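Local coordinates for protein cysteine hydrolase (Vibrio cholerae, PDB 6V98) that acts as a type VI secretion system effector and is probably a cysteine hydrolase of the papain-like clan, at residues 59-64 / 77-82. Numbering follows the deposited sequence.
Sequences YYEYGR and RKVGVS
One face of the Y60 ring carries K78, whose CB stands 4.0 Å from the ring centroid in a CH-pi contact offset toward the rim. The lysine chain then crosses the ring obliquely, CG and CD passing CZ and CD reaching 3.4 Å from Y60 OH. E61 OE1, bonded to Y59 OH, lies in the plane of the Y59 ring at its edge, and E61 OE2 lies in the guanidinium plane of R77, whereas the carboxylate itself is met from out of its plane.

E61 and R77 form a hydrogen-bonded antiparallel pair, joined through the backbone in both directions, and this pairing sets both side chains on one face of the sheet. Similar first torsions, each CG between its own N and carbonyl carbon (chi1 61° in E61), let them run alongside each other, E61 CG 3.9 Å from R77 CG. R77 grips side-on: NE donates at 2.8 Å to E61 OE2 and NH2 at 3.1 Å to the same oxygen, both from one face of the carboxylate, the NH2 bond more bent. Carboxylate and guanidinium are turned 41° apart.

CD1 of Y59 packs 3.8 Å from V79 CB, and Y59 CB meets V81 CG1 at 4.1 Å. Beyond the K78 pair, V79 N still bonds Y59 O, while a water linking Y59 N, V79 O and K78 NZ continues the join.

The hairpin thus places the outermost strand 75-78 of the seven-stranded sheet on strand 57-63, with the Y60 side chain touching L130, R131 and M134 of helix 123-134 and Y59 against helix 93-107. E61 is the polar hub: S107 OG also bonds OE2, and H44 NE2 joins Y59 OH at OE1. With both oxygens of this buried carboxylate engaged by several partners, H44 among them, its rotation should be tightly fixed.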
loop_
_atom_site.group_PDB
_atom_site.type_symbol
_atom_site.label_atom_id
_atom_site.label_comp_id
_atom_site.label_asym_id
_atom_site.label_seq_id
_atom_site.Cartn_x
_atom_site.Cartn_y
_atom_site.Cartn_z
ATOM N N TYR A 59 -6.002 -0.199 -5.311
ATOM C CA TYR A 59 -5.373 0.397 -4.141
ATOM C C TYR A 59 -6.193 0.045 -2.910
ATOM O O TYR A 59 -7.418 0.206 -2.911
ATOM C CB TYR A 59 -5.230 1.923 -4.285
ATOM C CG TYR A 59 -4.656 2.569 -3.045
ATOM C CD1 TYR A 59 -5.494 3.059 -2.045
ATOM C CD2 TYR A 59 -3.282 2.658 -2.852
ATOM C CE1 TYR A 59 -4.976 3.626 -0.886
ATOM C CE2 TYR A 59 -2.755 3.210 -1.693
ATOM C CZ TYR A 59 -3.603 3.691 -0.722
ATOM O OH TYR A 59 -3.097 4.262 0.419
ATOM N N TYR A 60 -5.516 -0.462 -1.875
ATOM C CA TYR A 60 -6.135 -0.816 -0.607
ATOM C C TYR A 60 -5.325 -0.236 0.538
ATOM O O TYR A 60 -4.108 -0.049 0.430
ATOM C CB TYR A 60 -6.217 -2.341 -0.426
ATOM C CG TYR A 60 -7.334 -3.013 -1.183
ATOM C CD1 TYR A 60 -7.226 -3.296 -2.549
ATOM C CD2 TYR A 60 -8.498 -3.379 -0.526
ATOM C CE1 TYR A 60 -8.273 -3.931 -3.231
ATOM C CE2 TYR A 60 -9.539 -4.011 -1.185
ATOM C CZ TYR A 60 -9.431 -4.286 -2.527
ATOM O OH TYR A 60 -10.498 -4.912 -3.140
ATOM N N GLU A 61 -6.005 0.025 1.652
ATOM C CA GLU A 61 -5.312 0.459 2.854
ATOM C C GLU A 61 -6.154 0.090 4.068
ATOM O O GLU A 61 -7.350 -0.187 3.960
ATOM C CB GLU A 61 -5.041 1.977 2.828
ATOM C CG GLU A 61 -6.312 2.798 2.758
ATOM C CD GLU A 61 -6.066 4.215 2.280
ATOM O OE1 GLU A 61 -4.932 4.701 2.447
ATOM O OE2 GLU A 61 -7.014 4.830 1.749
ATOM N N TYR A 62 -5.508 0.119 5.230
ATOM C CA TYR A 62 -6.141 -0.185 6.507
ATOM C C TYR A 62 -5.865 0.959 7.466
ATOM O O TYR A 62 -4.733 1.437 7.557
ATOM C CB TYR A 62 -5.590 -1.485 7.066
ATOM C CG TYR A 62 -6.048 -1.799 8.471
ATOM C CD1 TYR A 62 -7.340 -2.248 8.714
ATOM C CD2 TYR A 62 -5.185 -1.654 9.554
ATOM C CE1 TYR A 62 -7.758 -2.558 10.013
ATOM C CE2 TYR A 62 -5.599 -1.947 10.847
ATOM C CZ TYR A 62 -6.886 -2.394 11.060
ATOM O OH TYR A 62 -7.303 -2.696 12.323
ATOM N N GLY A 63 -6.886 1.406 8.180
ATOM C CA GLY A 63 -6.676 2.557 9.030
ATOM C C GLY A 63 -7.931 2.886 9.796
ATOM O O GLY A 63 -8.898 2.123 9.799
ATOM N N ARG A 64 -7.912 4.049 10.443
ATOM C CA ARG A 64 -9.045 4.439 11.277
ATOM C C ARG A 64 -10.090 5.136 10.406
ATOM O O ARG A 64 -10.286 6.351 10.431
ATOM C CB ARG A 64 -8.569 5.281 12.453
ATOM C CG ARG A 64 -7.989 4.389 13.555
ATOM C CD ARG A 64 -7.709 5.141 14.838
ATOM N NE ARG A 64 -6.585 6.056 14.686
ATOM C CZ ARG A 64 -5.991 6.678 15.700
ATOM N NH1 ARG A 64 -6.416 6.482 16.943
ATOM N NH2 ARG A 64 -4.974 7.497 15.471
ATOM N N ARG A 77 -10.120 -0.266 3.455
ATOM C CA ARG A 77 -10.892 0.389 2.414
ATOM C C ARG A 77 -10.152 0.289 1.094
ATOM O O ARG A 77 -8.925 0.139 1.038
ATOM C CB ARG A 77 -11.222 1.847 2.785
ATOM C CG ARG A 77 -10.233 2.882 2.393
ATOM C CD ARG A 77 -10.801 4.321 2.579
ATOM N NE ARG A 77 -9.728 5.291 2.396
ATOM C CZ ARG A 77 -9.834 6.604 2.554
ATOM N NH1 ARG A 77 -10.991 7.160 2.912
ATOM N NH2 ARG A 77 -8.769 7.368 2.348
ATOM N N LYS A 78 -10.939 0.326 0.033
ATOM C CA LYS A 78 -10.459 0.284 -1.332
ATOM C C LYS A 78 -10.732 1.651 -1.930
ATOM O O LYS A 78 -11.824 2.191 -1.743
ATOM C CB LYS A 78 -11.197 -0.801 -2.106
ATOM C CG LYS A 78 -10.913 -0.828 -3.568
ATOM C CD LYS A 78 -11.759 -1.904 -4.236
ATOM C CE LYS A 78 -11.239 -2.156 -5.636
ATOM N NZ LYS A 78 -11.312 -0.916 -6.460
ATOM N N VAL A 79 -9.739 2.226 -2.597
ATOM C CA VAL A 79 -9.893 3.520 -3.258
ATOM C C VAL A 79 -9.729 3.289 -4.748
ATOM O O VAL A 79 -8.698 2.768 -5.183
ATOM C CB VAL A 79 -8.869 4.552 -2.769
ATOM C CG1 VAL A 79 -9.108 5.898 -3.477
ATOM C CG2 VAL A 79 -8.930 4.698 -1.257
ATOM N N GLY A 80 -10.734 3.680 -5.530
ATOM C CA GLY A 80 -10.610 3.603 -6.976
ATOM C C GLY A 80 -9.482 4.474 -7.499
ATOM O O GLY A 80 -9.359 5.631 -7.087
ATOM N N VAL A 81 -8.636 3.928 -8.378
ATOM C CA VAL A 81 -7.551 4.673 -9.009
ATOM C C VAL A 81 -7.524 4.343 -10.496
ATOM O O VAL A 81 -8.143 3.382 -10.961
ATOM C CB VAL A 81 -6.168 4.384 -8.382
ATOM C CG1 VAL A 81 -6.100 4.914 -6.946
ATOM C CG2 VAL A 81 -5.852 2.889 -8.429
ATOM N N SER A 82 -6.803 5.168 -11.248
ATOM C CA SER A 82 -6.619 4.893 -12.664
ATOM C C SER A 82 -5.779 3.636 -12.850
ATOM O O SER A 82 -4.977 3.266 -11.990
ATOM C CB SER A 82 -5.948 6.079 -13.365
ATOM O OG SER A 82 -6.723 7.264 -13.233
HETATM O O HOH W 1 -8.762 0.240 -6.335
#